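Local atomic coordinates of putative endonuclease/exonuclease/phosphatase family protein (Bacteroides vulgatus ATCC 8482, PDB entry 3G6S), a protein that probably acts as a nuclease of the DNase I-like endonuclease/exonuclease/phosphatase family, cleaving phosphodiester bonds, with 3'-5' RNA exonuclease activity suggested. Residues A[41-52]-A[74-83]; A[131-139]-A[151-162]. One frame throughout, in Å; residues are numbered along the deposited sequence.

Contact 1 of 2, residues A[41-52]-A[74-83]; sequences IVGMQEVLHNQF and TAGEYAPLFY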
# COMPACT_ATOMS: atom_id res chain seq x y z
N ILE A 41 10.53 -1.48 1.69
CA ILE A 41 9.55 -0.42 1.47
C ILE A 41 8.16 -0.96 1.76
O ILE A 41 7.80 -2.04 1.29
CB ILE A 41 9.62 0.09 0.02
CG1 ILE A 41 10.97 0.75 -0.21
CG2 ILE A 41 8.50 1.09 -0.22
CD1 ILE A 41 11.20 1.15 -1.65
N VAL A 42 7.40 -0.21 2.54
CA VAL A 42 6.06 -0.63 2.92
C VAL A 42 5.03 0.47 2.72
O VAL A 42 5.23 1.59 3.19
CB VAL A 42 6.00 -1.04 4.41
CG1 VAL A 42 4.66 -1.68 4.72
CG2 VAL A 42 7.14 -1.97 4.75
N GLY A 43 3.95 0.16 2.02
CA GLY A 43 2.89 1.13 1.84
C GLY A 43 1.78 0.61 2.73
O GLY A 43 1.30 -0.50 2.53
N MSE A 44 1.37 1.39 3.73
CA MSE A 44 0.32 0.94 4.65
C MSE A 44 -0.93 1.79 4.54
O MSE A 44 -0.86 2.97 4.21
CB MSE A 44 0.84 1.00 6.09
CG MSE A 44 2.10 0.18 6.31
SE MSE A 44 2.92 0.48 8.06
CE MSE A 44 2.54 -1.22 8.88
N GLN A 45 -2.09 1.19 4.81
CA GLN A 45 -3.34 1.94 4.74
C GLN A 45 -4.01 2.01 6.12
O GLN A 45 -3.63 1.27 7.03
CB GLN A 45 -4.29 1.31 3.72
CG GLN A 45 -3.71 1.13 2.31
CD GLN A 45 -2.74 -0.04 2.23
OE1 GLN A 45 -2.96 -1.08 2.85
NE2 GLN A 45 -1.68 0.11 1.44
N GLU A 46 -4.99 2.89 6.26
CA GLU A 46 -5.73 3.09 7.51
C GLU A 46 -4.81 3.38 8.70
O GLU A 46 -4.91 2.74 9.74
CB GLU A 46 -6.59 1.86 7.84
CG GLU A 46 -7.65 1.51 6.80
CD GLU A 46 -8.69 0.50 7.30
OE1 GLU A 46 -9.36 -0.15 6.46
OE2 GLU A 46 -8.84 0.35 8.54
N VAL A 47 -3.93 4.35 8.56
CA VAL A 47 -3.01 4.67 9.64
C VAL A 47 -3.32 6.04 10.25
O VAL A 47 -3.18 7.08 9.60
CB VAL A 47 -1.55 4.62 9.13
CG1 VAL A 47 -0.58 4.72 10.29
CG2 VAL A 47 -1.31 3.33 8.34
N LEU A 48 -3.76 6.05 11.51
CA LEU A 48 -4.06 7.32 12.18
C LEU A 48 -2.76 7.93 12.71
O LEU A 48 -1.75 7.23 12.88
CB LEU A 48 -5.06 7.09 13.33
CG LEU A 48 -6.46 6.65 12.90
CD1 LEU A 48 -7.32 6.37 14.12
CD2 LEU A 48 -7.10 7.73 12.04
N HIS A 49 -2.80 9.23 12.97
CA HIS A 49 -1.62 9.93 13.45
C HIS A 49 -0.89 9.30 14.64
O HIS A 49 0.34 9.24 14.66
CB HIS A 49 -1.95 11.39 13.78
CG HIS A 49 -0.74 12.17 14.19
ND1 HIS A 49 -0.26 12.15 15.48
CD2 HIS A 49 0.13 12.90 13.47
CE1 HIS A 49 0.87 12.84 15.53
NE2 HIS A 49 1.13 13.30 14.32
N ASN A 50 -1.63 8.82 15.63
CA ASN A 50 -0.97 8.21 16.77
C ASN A 50 -0.33 6.91 16.32
O ASN A 50 0.75 6.55 16.80
CB ASN A 50 -1.98 7.95 17.87
CG ASN A 50 -3.08 7.03 17.44
OD1 ASN A 50 -2.94 5.81 17.49
ND2 ASN A 50 -4.20 7.61 16.99
N GLN A 51 -0.97 6.20 15.38
CA GLN A 51 -0.42 4.94 14.87
C GLN A 51 0.81 5.23 14.00
O GLN A 51 1.78 4.47 13.99
CB GLN A 51 -1.45 4.18 14.03
CG GLN A 51 -2.75 3.89 14.74
CD GLN A 51 -3.72 3.14 13.87
OE1 GLN A 51 -3.71 1.92 13.82
NE2 GLN A 51 -4.57 3.88 13.15
N PHE A 52 0.76 6.33 13.25
CA PHE A 52 1.89 6.69 12.42
C PHE A 52 3.08 6.90 13.35
O PHE A 52 4.18 6.42 13.08
CB PHE A 52 1.58 7.97 11.66
CG PHE A 52 2.68 8.38 10.74
CD1 PHE A 52 2.88 7.72 9.53
CD2 PHE A 52 3.51 9.44 11.07
CE1 PHE A 52 3.89 8.12 8.65
CE2 PHE A 52 4.53 9.84 10.20
CZ PHE A 52 4.71 9.18 8.99
N THR A 74 -2.51 16.20 9.95
CA THR A 74 -2.53 15.03 10.83
C THR A 74 -3.92 14.47 11.06
O THR A 74 -4.08 13.47 11.76
CB THR A 74 -1.94 15.36 12.21
OG1 THR A 74 -2.89 16.10 12.98
CG2 THR A 74 -0.66 16.17 12.06
N ALA A 75 -4.93 15.12 10.49
CA ALA A 75 -6.31 14.67 10.65
C ALA A 75 -6.70 13.62 9.62
O ALA A 75 -6.46 13.79 8.42
CB ALA A 75 -7.26 15.85 10.55
N GLY A 76 -7.30 12.53 10.09
CA GLY A 76 -7.73 11.47 9.19
C GLY A 76 -6.72 10.34 9.04
O GLY A 76 -5.64 10.38 9.64
N GLU A 77 -7.08 9.34 8.24
CA GLU A 77 -6.18 8.21 8.04
C GLU A 77 -5.07 8.54 7.04
O GLU A 77 -5.28 9.25 6.06
CB GLU A 77 -6.96 6.99 7.54
CG GLU A 77 -8.26 6.73 8.30
CD GLU A 77 -8.90 5.39 7.95
OE1 GLU A 77 -8.89 5.01 6.76
OE2 GLU A 77 -9.43 4.73 8.86
N TYR A 78 -3.88 8.04 7.32
CA TYR A 78 -2.73 8.23 6.45
C TYR A 78 -2.66 7.03 5.52
O TYR A 78 -3.28 5.99 5.76
CB TYR A 78 -1.43 8.22 7.26
CG TYR A 78 -1.15 9.43 8.10
CD1 TYR A 78 0.04 10.15 7.92
CD2 TYR A 78 -2.03 9.85 9.09
CE1 TYR A 78 0.35 11.24 8.72
CE2 TYR A 78 -1.73 10.95 9.89
CZ TYR A 78 -0.54 11.64 9.69
OH TYR A 78 -0.23 12.73 10.46
N ALA A 79 -1.88 7.17 4.45
CA ALA A 79 -1.63 6.08 3.50
C ALA A 79 -0.13 6.27 3.25
O ALA A 79 0.30 6.50 2.13
CB ALA A 79 -2.43 6.30 2.23
N PRO A 80 0.67 6.14 4.31
CA PRO A 80 2.13 6.31 4.31
C PRO A 80 2.99 5.22 3.70
O PRO A 80 2.56 4.09 3.48
CB PRO A 80 2.43 6.49 5.79
CG PRO A 80 1.52 5.45 6.41
CD PRO A 80 0.22 5.57 5.60
N LEU A 81 4.23 5.61 3.44
CA LEU A 81 5.26 4.75 2.89
C LEU A 81 6.44 4.75 3.86
O LEU A 81 6.97 5.80 4.20
CB LEU A 81 5.73 5.28 1.53
CG LEU A 81 4.86 4.90 0.33
CD1 LEU A 81 5.22 5.78 -0.85
CD2 LEU A 81 5.06 3.42 -0.00
N PHE A 82 6.84 3.57 4.31
CA PHE A 82 7.99 3.46 5.20
C PHE A 82 9.12 2.79 4.44
O PHE A 82 8.90 1.84 3.70
CB PHE A 82 7.64 2.67 6.47
CG PHE A 82 6.85 3.45 7.47
CD1 PHE A 82 5.52 3.75 7.25
CD2 PHE A 82 7.47 3.94 8.62
CE1 PHE A 82 4.79 4.53 8.16
CE2 PHE A 82 6.75 4.73 9.55
CZ PHE A 82 5.41 5.02 9.31
N TYR A 83 10.33 3.31 4.61
CA TYR A 83 11.48 2.77 3.92
C TYR A 83 12.74 2.79 4.78
O TYR A 83 12.81 3.52 5.79
CB TYR A 83 11.74 3.59 2.66
CG TYR A 83 12.02 5.05 2.95
CD1 TYR A 83 10.97 5.95 3.18
CD2 TYR A 83 13.33 5.52 3.01
CE1 TYR A 83 11.25 7.30 3.46
CE2 TYR A 83 13.60 6.86 3.29
CZ TYR A 83 12.56 7.74 3.51
OH TYR A 83 12.85 9.06 3.77
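V42 O is gripped twice by the facing strand: F82 N donates a hydrogen bond of 2.8 Å to it, and L81 CA adds a CA-H...O contact. V42 N answers with a bond to F82 O, and M44 N bonds to P80 O, which makes 41-45 and 81-83 an antiparallel pair. Beyond the M44-P80 bond the regular pairing breaks and resumes, shifted by one residue, at V47, where Y78 N bonds to V47 O at 2.6 Å and a weak bond returns from V47 N to Y78 O. In the interruption the P80 ring turns to the V47 and F52 side, its CD 3.9 Å from V47 CG2. G43 fits beside L81, whose CD2 lies 3.7 Å from G43 CA.

Beyond V47 the chain turns into a helix, and F52 leans from its first turn over Y78 in an offset stack, centroids 5.0 Å apart and planes at 16°. With CG of F52 anti to the backbone N (chi1 -178°), the ring also brings CE1 to 3.5 Å from F82 CZ, at a slant, while P80 CB sits at the F52 ring edge. The selenium of M44, a selenomethionine, lies obliquely beside the F82 ring, a Met-aromatic contact. H49 meets Y78 differently: Y78 OH lies in the imidazole plane, 3.0 Å from H49 CD2.

The side chains of E46 and E77 lie side by side, bringing like charges near each other; E77 has a salt bridge to R69 and E46 a hydrogen bond to N10, consistent with the Asn and Glu of the metal site in DNase I-like relatives. Strand 2-10 flanks 41-45 on its other edge, L55 of helix 49-58 packs against M44, V47 and F82, and I41 and L81 face strand 131-138.

Contact 2 of 2, residues A[131-139]-A[151-162]; sequences IFMAVNTHF and ALLIIRKIKEIV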
# COMPACT_ATOMS: atom_id res chain seq x y z
N ILE A 131 16.82 4.79 -9.85
CA ILE A 131 15.67 5.63 -9.57
C ILE A 131 14.38 4.87 -9.85
O ILE A 131 14.27 4.16 -10.85
CB ILE A 131 15.69 6.92 -10.43
CG1 ILE A 131 16.68 7.93 -9.85
CG2 ILE A 131 14.31 7.55 -10.47
CD1 ILE A 131 18.10 7.56 -10.10
N PHE A 132 13.42 5.00 -8.95
CA PHE A 132 12.13 4.35 -9.11
C PHE A 132 11.08 5.08 -8.32
O PHE A 132 11.38 5.97 -7.55
CB PHE A 132 12.18 2.89 -8.66
CG PHE A 132 12.64 2.69 -7.25
CD1 PHE A 132 14.00 2.68 -6.94
CD2 PHE A 132 11.71 2.44 -6.24
CE1 PHE A 132 14.43 2.39 -5.64
CE2 PHE A 132 12.14 2.15 -4.94
CZ PHE A 132 13.50 2.13 -4.63
N MSE A 133 9.83 4.70 -8.52
CA MSE A 133 8.79 5.38 -7.80
C MSE A 133 7.87 4.43 -7.06
O MSE A 133 7.62 3.30 -7.49
CB MSE A 133 7.97 6.23 -8.76
CG MSE A 133 6.85 6.99 -8.10
SE MSE A 133 5.79 7.88 -9.41
CE MSE A 133 5.25 9.38 -8.34
N ALA A 134 7.39 4.90 -5.93
CA ALA A 134 6.48 4.13 -5.11
C ALA A 134 5.22 4.96 -4.91
O ALA A 134 5.29 6.15 -4.61
CB ALA A 134 7.11 3.82 -3.77
N VAL A 135 4.08 4.31 -5.09
CA VAL A 135 2.79 4.97 -4.90
C VAL A 135 1.96 4.05 -4.03
O VAL A 135 1.81 2.86 -4.33
CB VAL A 135 2.07 5.23 -6.25
CG1 VAL A 135 0.73 5.93 -5.99
CG2 VAL A 135 2.93 6.11 -7.13
N ASN A 136 1.43 4.59 -2.94
CA ASN A 136 0.61 3.85 -1.99
C ASN A 136 -0.73 4.53 -1.88
O ASN A 136 -0.80 5.75 -1.68
CB ASN A 136 1.29 3.83 -0.63
CG ASN A 136 0.56 2.96 0.35
OD1 ASN A 136 0.28 1.79 0.05
ND2 ASN A 136 0.25 3.50 1.53
N THR A 137 -1.81 3.77 -1.98
CA THR A 137 -3.11 4.39 -1.91
C THR A 137 -4.18 3.53 -1.21
O THR A 137 -3.91 2.39 -0.85
CB THR A 137 -3.56 4.74 -3.35
OG1 THR A 137 -4.84 5.40 -3.31
CG2 THR A 137 -3.65 3.49 -4.19
N HIS A 138 -5.36 4.11 -1.01
CA HIS A 138 -6.51 3.42 -0.38
C HIS A 138 -7.78 3.85 -1.12
O HIS A 138 -8.20 5.00 -1.00
CB HIS A 138 -6.65 3.82 1.10
CG HIS A 138 -7.56 2.93 1.88
ND1 HIS A 138 -8.33 1.96 1.28
CD2 HIS A 138 -7.79 2.83 3.21
CE1 HIS A 138 -9.00 1.29 2.21
NE2 HIS A 138 -8.69 1.80 3.39
N PHE A 139 -8.38 2.94 -1.88
CA PHE A 139 -9.59 3.23 -2.67
C PHE A 139 -10.91 3.21 -1.88
O PHE A 139 -10.98 2.69 -0.77
CB PHE A 139 -9.68 2.23 -3.83
CG PHE A 139 -8.88 2.62 -5.04
CD1 PHE A 139 -7.70 3.34 -4.91
CD2 PHE A 139 -9.28 2.23 -6.31
CE1 PHE A 139 -6.94 3.67 -6.04
CE2 PHE A 139 -8.53 2.55 -7.43
CZ PHE A 139 -7.36 3.27 -7.30
N ALA A 151 -7.79 5.14 -10.44
CA ALA A 151 -6.81 4.32 -11.14
C ALA A 151 -6.17 5.10 -12.29
O ALA A 151 -4.95 5.14 -12.42
CB ALA A 151 -7.48 3.06 -11.66
N LEU A 152 -7.00 5.71 -13.13
CA LEU A 152 -6.49 6.48 -14.26
C LEU A 152 -5.65 7.65 -13.75
O LEU A 152 -4.63 8.00 -14.34
CB LEU A 152 -7.66 7.00 -15.11
CG LEU A 152 -8.42 5.90 -15.85
CD1 LEU A 152 -9.87 6.30 -16.10
CD2 LEU A 152 -7.71 5.59 -17.14
N LEU A 153 -6.07 8.25 -12.64
CA LEU A 153 -5.36 9.37 -12.06
C LEU A 153 -3.95 8.96 -11.64
O LEU A 153 -2.98 9.67 -11.90
CB LEU A 153 -6.14 9.92 -10.87
CG LEU A 153 -5.45 10.94 -9.95
CD1 LEU A 153 -5.05 12.17 -10.74
CD2 LEU A 153 -6.40 11.29 -8.82
N ILE A 154 -3.84 7.80 -11.00
CA ILE A 154 -2.55 7.30 -10.56
C ILE A 154 -1.63 7.08 -11.75
O ILE A 154 -0.46 7.47 -11.72
CB ILE A 154 -2.72 6.00 -9.74
CG1 ILE A 154 -3.39 6.32 -8.41
CG2 ILE A 154 -1.36 5.32 -9.51
CD1 ILE A 154 -3.83 5.11 -7.62
N ILE A 155 -2.15 6.45 -12.80
CA ILE A 155 -1.34 6.21 -13.99
C ILE A 155 -0.79 7.52 -14.53
O ILE A 155 0.40 7.61 -14.82
CB ILE A 155 -2.15 5.50 -15.10
CG1 ILE A 155 -2.50 4.07 -14.66
CG2 ILE A 155 -1.33 5.45 -16.39
CD1 ILE A 155 -3.14 3.22 -15.74
N ARG A 156 -1.63 8.54 -14.64
CA ARG A 156 -1.18 9.84 -15.14
C ARG A 156 -0.11 10.49 -14.26
O ARG A 156 0.72 11.25 -14.76
CB ARG A 156 -2.36 10.81 -15.28
CG ARG A 156 -3.41 10.36 -16.27
CD ARG A 156 -4.21 11.55 -16.75
NE ARG A 156 -4.88 12.25 -15.66
CZ ARG A 156 -6.02 11.83 -15.10
NH1 ARG A 156 -6.61 10.72 -15.53
NH2 ARG A 156 -6.56 12.53 -14.11
N LYS A 157 -0.13 10.19 -12.97
CA LYS A 157 0.85 10.75 -12.04
C LYS A 157 2.17 10.00 -12.12
O LYS A 157 3.23 10.57 -11.89
CB LYS A 157 0.31 10.70 -10.61
CG LYS A 157 -1.05 11.39 -10.44
CD LYS A 157 -0.97 12.91 -10.61
CE LYS A 157 -0.23 13.55 -9.44
NZ LYS A 157 -0.31 15.04 -9.47
N ILE A 158 2.10 8.70 -12.43
CA ILE A 158 3.32 7.91 -12.55
C ILE A 158 4.06 8.36 -13.80
O ILE A 158 5.29 8.47 -13.78
CB ILE A 158 3.02 6.40 -12.66
CG1 ILE A 158 2.57 5.85 -11.30
CG2 ILE A 158 4.26 5.67 -13.13
CD1 ILE A 158 2.02 4.40 -11.39
N LYS A 159 3.33 8.62 -14.88
CA LYS A 159 3.96 9.05 -16.12
C LYS A 159 4.47 10.48 -15.99
O LYS A 159 5.45 10.86 -16.64
CB LYS A 159 2.99 8.96 -17.30
CG LYS A 159 2.44 7.57 -17.54
CD LYS A 159 1.85 7.41 -18.93
CE LYS A 159 0.67 8.32 -19.18
NZ LYS A 159 0.11 8.06 -20.54
N GLU A 160 3.81 11.26 -15.15
CA GLU A 160 4.19 12.65 -14.94
C GLU A 160 5.49 12.76 -14.15
O GLU A 160 6.41 13.47 -14.55
CB GLU A 160 3.08 13.38 -14.19
CG GLU A 160 3.36 14.85 -13.89
CD GLU A 160 2.33 15.47 -12.95
OE1 GLU A 160 1.11 15.29 -13.20
OE2 GLU A 160 2.74 16.14 -11.97
N ILE A 161 5.56 12.05 -13.03
CA ILE A 161 6.72 12.09 -12.15
C ILE A 161 7.93 11.28 -12.57
O ILE A 161 9.04 11.81 -12.62
CB ILE A 161 6.36 11.65 -10.72
CG1 ILE A 161 5.55 12.74 -10.02
CG2 ILE A 161 7.62 11.36 -9.92
CD1 ILE A 161 4.14 12.92 -10.55
N VAL A 162 7.74 10.00 -12.85
CA VAL A 162 8.88 9.16 -13.20
C VAL A 162 8.88 8.67 -14.65
O VAL A 162 9.79 7.96 -15.07
CB VAL A 162 8.98 7.95 -12.22
CG1 VAL A 162 8.12 6.77 -12.72
CG2 VAL A 162 10.42 7.54 -12.06
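M133, a selenomethionine, lies across the last turn of the helix: its CE is 3.5 Å from I161 CG2, the two side chains crossing at about a right angle. CG of M133 stands anti to the backbone N (chi1 -180°), which carries the selenium to the helix surface, 4.0 Å from I158 CA. Nearer the strand, M133 CB rests on V162 CB, and I131 CG2 touches V162 CG2. One step along, V135 spreads its two methyls over successive turns: the V135 and I154 side chains slide past each other in opposite directions, CG1 4.1 Å from I154 CG2, and V135 CG2 meets I158 CG1.

I154 joins the far end of the strand to the helix. Its CD1 meets T137 CG2 tip to tip at 3.8 Å and also touches CE1 at the edge of the F139 ring, near the ring plane. CZ of the same ring lies 3.7 Å from A151 N, in an oblique approach. With an alanine at F139 the ring is gone, and a gap would probably open beside I154 CD1 and A151.

Further out, T137 OG1 is held by a hydrogen bond to I117 O on the neighbouring strand, which fixes the turn of its methyl toward I154. W120 of strand 117-125 touches M133 and V135, while V169 fills in beside V135, I154 and I158. Strand 131-138 and helix 144-161 run nearly antiparallel, at 157° over these segments, and strand 167-172 then pairs parallel to the first: a beta-alpha-beta crossover, with the helix packed by apolar side chains on one face of a mixed sheet, as in the layered alpha/beta fold of DNase I-like proteins.

How the contacts relate
The two contacts belong to different sheets of one fold and share no strand or helix. Contact 1 is mainly strand pairing, carried by backbone hydrogen bonds with an aromatic cluster on one side, and is only partly buried, with acidic and polar groups at its loop end. Contact 2 is buried packing of helix on strand, made of aliphatic side chains, a threonine methyl, selenomethionine and one phenylalanine. Yet they touch: N136, on the face of 131-139 turned from its helix, sends ND2 to the carbonyls of M44 and A79, probably as hydrogen bonds. That side chain joins the two sheets where the interrupted strand pairing of contact 1 leaves carbonyls to accept it.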